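Local coordinates for MexT protein (Pseudomonas aeruginosa, PDB 6L33), which probably binds DNA as a LysR-type transcriptional activator of the MexEF-OprN efflux pump, the present chain being its regulatory domain, at residues 10-22 against 55-67. Residues are numbered along the deposited sequence; the frame is centred on the assembly and turned at random.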
loop_
_atom_site.group_PDB
_atom_site.type_symbol
_atom_site.label_atom_id
_atom_site.label_comp_id
_atom_site.label_asym_id
_atom_site.label_seq_id
_atom_site.Cartn_x
_atom_site.Cartn_y
_atom_site.Cartn_z
ATOM N N PHE B 10 4.837 9.901 17.301
ATOM C CA PHE B 10 5.807 10.118 16.241
ATOM C C PHE B 10 5.199 9.736 14.899
ATOM O O PHE B 10 4.491 8.730 14.789
ATOM C CB PHE B 10 7.086 9.318 16.498
ATOM C CG PHE B 10 7.977 9.929 17.540
ATOM C CD1 PHE B 10 8.376 11.250 17.437
ATOM C CD2 PHE B 10 8.405 9.188 18.628
ATOM C CE1 PHE B 10 9.193 11.820 18.394
ATOM C CE2 PHE B 10 9.223 9.752 19.590
ATOM C CZ PHE B 10 9.617 11.069 19.472
ATOM N N ARG B 11 5.471 10.552 13.885
ATOM C CA ARG B 11 4.935 10.360 12.543
ATOM C C ARG B 11 6.097 10.209 11.575
ATOM O O ARG B 11 6.911 11.128 11.427
ATOM C CB ARG B 11 4.032 11.529 12.143
ATOM C CG ARG B 11 2.758 11.625 12.971
ATOM C CD ARG B 11 2.107 12.998 12.874
ATOM N NE ARG B 11 0.929 13.097 13.734
ATOM C CZ ARG B 11 0.959 13.491 15.005
ATOM N NH1 ARG B 11 -0.163 13.548 15.711
ATOM N NH2 ARG B 11 2.109 13.833 15.569
ATOM N N ILE B 12 6.182 9.045 10.930
ATOM C CA ILE B 12 7.255 8.742 9.993
ATOM C C ILE B 12 6.647 8.255 8.685
ATOM O O ILE B 12 5.512 7.774 8.637
ATOM C CB ILE B 12 8.244 7.691 10.548
ATOM C CG1 ILE B 12 7.588 6.311 10.599
ATOM C CG2 ILE B 12 8.747 8.093 11.926
ATOM C CD1 ILE B 12 8.525 5.209 11.061
ATOM N N GLY B 13 7.423 8.389 7.613
ATOM C CA GLY B 13 7.027 7.926 6.294
ATOM C C GLY B 13 7.927 6.786 5.844
ATOM O O GLY B 13 9.147 6.851 5.997
ATOM N N LEU B 14 7.310 5.744 5.296
ATOM C CA LEU B 14 8.063 4.566 4.896
ATOM C C LEU B 14 7.616 4.098 3.522
ATOM O O LEU B 14 6.418 4.055 3.230
ATOM C CB LEU B 14 7.901 3.419 5.906
ATOM C CG LEU B 14 8.512 3.589 7.297
ATOM C CD1 LEU B 14 8.262 2.341 8.129
ATOM C CD2 LEU B 14 10.005 3.900 7.219
ATOM N N SER B 15 8.590 3.757 2.685
ATOM C CA SER B 15 8.297 3.039 1.455
ATOM C C SER B 15 7.669 1.693 1.795
ATOM O O SER B 15 7.960 1.095 2.835
ATOM C CB SER B 15 9.574 2.850 0.635
ATOM O OG SER B 15 9.325 2.101 -0.539
ATOM N N ASP B 16 6.785 1.218 0.915
ATOM C CA ASP B 16 5.992 0.041 1.258
ATOM C C ASP B 16 6.850 -1.216 1.357
ATOM O O ASP B 16 6.525 -2.123 2.129
ATOM C CB ASP B 16 4.850 -0.145 0.254
ATOM C CG ASP B 16 5.307 -0.739 -1.063
ATOM O OD1 ASP B 16 5.874 0.002 -1.891
ATOM O OD2 ASP B 16 5.079 -1.947 -1.278
ATOM N N ASP B 17 7.955 -1.283 0.612
ATOM C CA ASP B 17 8.849 -2.427 0.750
ATOM C C ASP B 17 9.697 -2.323 2.014
ATOM O O ASP B 17 9.886 -3.322 2.717
ATOM C CB ASP B 17 9.736 -2.562 -0.491
ATOM C CG ASP B 17 10.440 -1.267 -0.858
ATOM O OD1 ASP B 17 10.161 -0.232 -0.217
ATOM O OD2 ASP B 17 11.272 -1.283 -1.791
ATOM N N VAL B 18 10.198 -1.123 2.325
ATOM C CA VAL B 18 11.004 -0.923 3.529
ATOM C C VAL B 18 10.212 -1.279 4.780
ATOM O O VAL B 18 10.771 -1.793 5.757
ATOM C CB VAL B 18 11.516 0.532 3.584
ATOM C CG1 VAL B 18 12.202 0.819 4.916
ATOM C CG2 VAL B 18 12.458 0.808 2.425
ATOM N N GLU B 19 8.901 -1.034 4.762
ATOM C CA GLU B 19 8.061 -1.288 5.927
ATOM C C GLU B 19 8.115 -2.746 6.374
ATOM O O GLU B 19 7.993 -3.031 7.570
ATOM C CB GLU B 19 6.623 -0.871 5.612
ATOM C CG GLU B 19 5.612 -1.215 6.680
ATOM C CD GLU B 19 4.426 -0.275 6.671
ATOM O OE1 GLU B 19 3.415 -0.582 7.339
ATOM O OE2 GLU B 19 4.506 0.770 5.993
ATOM N N PHE B 20 8.309 -3.680 5.441
ATOM C CA PHE B 20 8.284 -5.096 5.799
ATOM C C PHE B 20 9.455 -5.467 6.703
ATOM O O PHE B 20 9.278 -6.156 7.712
ATOM C CB PHE B 20 8.288 -5.957 4.535
ATOM C CG PHE B 20 6.960 -6.010 3.841
ATOM C CD1 PHE B 20 5.976 -6.889 4.265
ATOM C CD2 PHE B 20 6.694 -5.179 2.768
ATOM C CE1 PHE B 20 4.750 -6.937 3.627
ATOM C CE2 PHE B 20 5.472 -5.220 2.128
ATOM C CZ PHE B 20 4.498 -6.102 2.556
ATOM N N GLY B 21 10.659 -5.018 6.357
ATOM C CA GLY B 21 11.837 -5.390 7.114
ATOM C C GLY B 21 12.145 -4.482 8.287
ATOM O O GLY B 21 12.582 -4.951 9.341
ATOM N N LEU B 22 11.915 -3.177 8.121
ATOM C CA LEU B 22 12.324 -2.208 9.132
ATOM C C LEU B 22 11.365 -2.178 10.316
ATOM O O LEU B 22 11.803 -2.094 11.470
ATOM C CB LEU B 22 12.429 -0.817 8.500
ATOM C CG LEU B 22 12.931 0.372 9.329
ATOM C CD1 LEU B 22 13.642 1.361 8.421
ATOM C CD2 LEU B 22 11.800 1.069 10.071
ATOM N N SER B 55 4.784 19.602 4.555
ATOM C CA SER B 55 3.472 19.818 5.151
ATOM C C SER B 55 3.406 19.433 6.622
ATOM O O SER B 55 2.426 19.776 7.290
ATOM C CB SER B 55 2.406 19.034 4.381
ATOM O OG SER B 55 2.663 17.642 4.443
ATOM N N GLY B 56 4.410 18.733 7.142
ATOM C CA GLY B 56 4.398 18.319 8.529
ATOM C C GLY B 56 3.776 16.969 8.801
ATOM O O GLY B 56 3.601 16.616 9.972
ATOM N N GLU B 57 3.440 16.201 7.760
ATOM C CA GLU B 57 2.786 14.911 7.968
ATOM C C GLU B 57 3.733 13.886 8.575
ATOM O O GLU B 57 3.285 12.961 9.262
ATOM C CB GLU B 57 2.223 14.391 6.645
ATOM C CG GLU B 57 0.976 15.119 6.177
ATOM C CD GLU B 57 0.565 14.725 4.772
ATOM O OE1 GLU B 57 1.203 15.205 3.810
ATOM O OE2 GLU B 57 -0.391 13.935 4.631
ATOM N N ILE B 58 5.035 14.014 8.316
ATOM C CA ILE B 58 6.046 13.155 8.915
ATOM C C ILE B 58 7.197 14.035 9.375
ATOM O O ILE B 58 7.405 15.141 8.873
ATOM C CB ILE B 58 6.563 12.063 7.945
ATOM C CG1 ILE B 58 7.352 12.692 6.790
ATOM C CG2 ILE B 58 5.414 11.204 7.428
ATOM C CD1 ILE B 58 7.973 11.677 5.838
ATOM N N SER B 59 7.942 13.538 10.359
ATOM C CA SER B 59 9.183 14.186 10.758
ATOM C C SER B 59 10.397 13.581 10.076
ATOM O O SER B 59 11.412 14.264 9.914
ATOM C CB SER B 59 9.365 14.108 12.276
ATOM O OG SER B 59 9.606 12.776 12.691
ATOM N N VAL B 60 10.305 12.320 9.665
ATOM C CA VAL B 60 11.404 11.624 9.012
ATOM C C VAL B 60 10.803 10.550 8.120
ATOM O O VAL B 60 9.726 10.017 8.402
ATOM C CB VAL B 60 12.387 11.027 10.048
ATOM C CG1 VAL B 60 11.675 10.028 10.943
ATOM C CG2 VAL B 60 13.592 10.388 9.364
ATOM N N GLY B 61 11.488 10.252 7.029
ATOM C CA GLY B 61 11.046 9.210 6.126
ATOM C C GLY B 61 12.207 8.350 5.681
ATOM O O GLY B 61 13.340 8.814 5.553
ATOM N N VAL B 62 11.908 7.074 5.462
ATOM C CA VAL B 62 12.839 6.131 4.855
ATOM C C VAL B 62 12.182 5.640 3.576
ATOM O O VAL B 62 11.243 4.835 3.616
ATOM C CB VAL B 62 13.187 4.966 5.790
ATOM C CG1 VAL B 62 14.251 4.082 5.153
ATOM C CG2 VAL B 62 13.661 5.497 7.131
ATOM N N SER B 63 12.680 6.121 2.442
ATOM C CA SER B 63 12.003 5.956 1.168
ATOM C C SER B 63 13.033 6.060 0.055
ATOM O O SER B 63 14.153 6.533 0.266
ATOM C CB SER B 63 10.914 7.022 0.983
ATOM O OG SER B 63 10.131 6.775 -0.170
ATOM N N TYR B 64 12.644 5.602 -1.130
ATOM C CA TYR B 64 13.329 6.051 -2.329
ATOM C C TYR B 64 13.093 7.545 -2.484
ATOM O O TYR B 64 11.978 8.036 -2.289
ATOM C CB TYR B 64 12.827 5.294 -3.558
ATOM C CG TYR B 64 12.961 3.797 -3.426
ATOM C CD1 TYR B 64 14.189 3.172 -3.611
ATOM C CD2 TYR B 64 11.866 3.012 -3.097
ATOM C CE1 TYR B 64 14.318 1.803 -3.483
ATOM C CE2 TYR B 64 11.984 1.645 -2.967
ATOM C CZ TYR B 64 13.211 1.045 -3.162
ATOM O OH TYR B 64 13.328 -0.320 -3.032
ATOM N N THR B 65 14.153 8.281 -2.795
ATOM C CA THR B 65 14.068 9.730 -2.877
ATOM C C THR B 65 14.721 10.215 -4.159
ATOM O O THR B 65 15.733 9.663 -4.602
ATOM C CB THR B 65 14.737 10.406 -1.673
ATOM O OG1 THR B 65 16.116 10.020 -1.618
ATOM C CG2 THR B 65 14.046 10.006 -0.374
ATOM N N ASP B 66 14.129 11.254 -4.752
ATOM C CA ASP B 66 14.715 11.910 -5.906
ATOM C C ASP B 66 15.153 13.289 -5.450
ATOM O O ASP B 66 16.311 13.460 -5.019
ATOM C CB ASP B 66 13.720 11.918 -7.075
ATOM C CG ASP B 66 14.310 12.505 -8.343
ATOM O OD1 ASP B 66 15.523 12.795 -8.362
ATOM O OD2 ASP B 66 13.555 12.674 -9.323
ATOM N N GLU B 67 14.291 14.302 -5.497
ATOM C CA GLU B 67 14.605 15.622 -4.975
ATOM C C GLU B 67 13.857 15.863 -3.670
ATOM O O GLU B 67 12.764 15.332 -3.451
ATOM C CB GLU B 67 14.249 16.718 -5.983
ATOM C CG GLU B 67 14.661 16.409 -7.410
ATOM C CD GLU B 67 16.115 16.745 -7.683
ATOM O OE1 GLU B 67 16.587 16.464 -8.805
ATOM O OE2 GLU B 67 16.784 17.287 -6.777
#
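Gly13 and Gly61 face each other where strands 10-14 and 60-62 run parallel in the sheet of one lobe of the LysR regulatory domain, which has the periplasmic-binding-protein fold. The strands interlock through alternate residues: Gly13 N donates to Val60 O at 2.9 Å, and Gly13 O accepts from Val62 N at 2.8 Å. Ser15 N then binds Val62 O, while Ser59 N reaches Arg11 O at 2.8 Å.

On one face, Ile12 lies alongside Val60, and Leu14 CD2 rests 3.6 Å from Val62 CB. Val62 CG1, anti to the backbone N (chi1 -175°), also meets Val18 CG1 crosswise, joining helix 18-33 to the sheet. On the other face, where neither glycine carries a side chain, Ile58 packs against the Gly13 backbone, its CG2 3.5 Å from Gly13 N and its CD1 against Gly13 CA.

Farther along the chain, Asp17 OD2 lies at the edge of the Tyr64 ring and accepts a hydrogen bond from Tyr64 OH, the two oxygens 2.6 Å apart and the carboxylate and ring planes turned 40° from each other. The other oxygen, Asp17 OD1, sits doubtfully close to Ser15 OG.

In the next shell, Tyr156 of helix 155-164 touches both Asp17 and Tyr64. Strand 38-43 flanks strand 10-14 on its other edge, and helix 193-203 packs on Ile12; from that same helix, Glu195 OE2 is hydrogen-bonded to Ser59 OG.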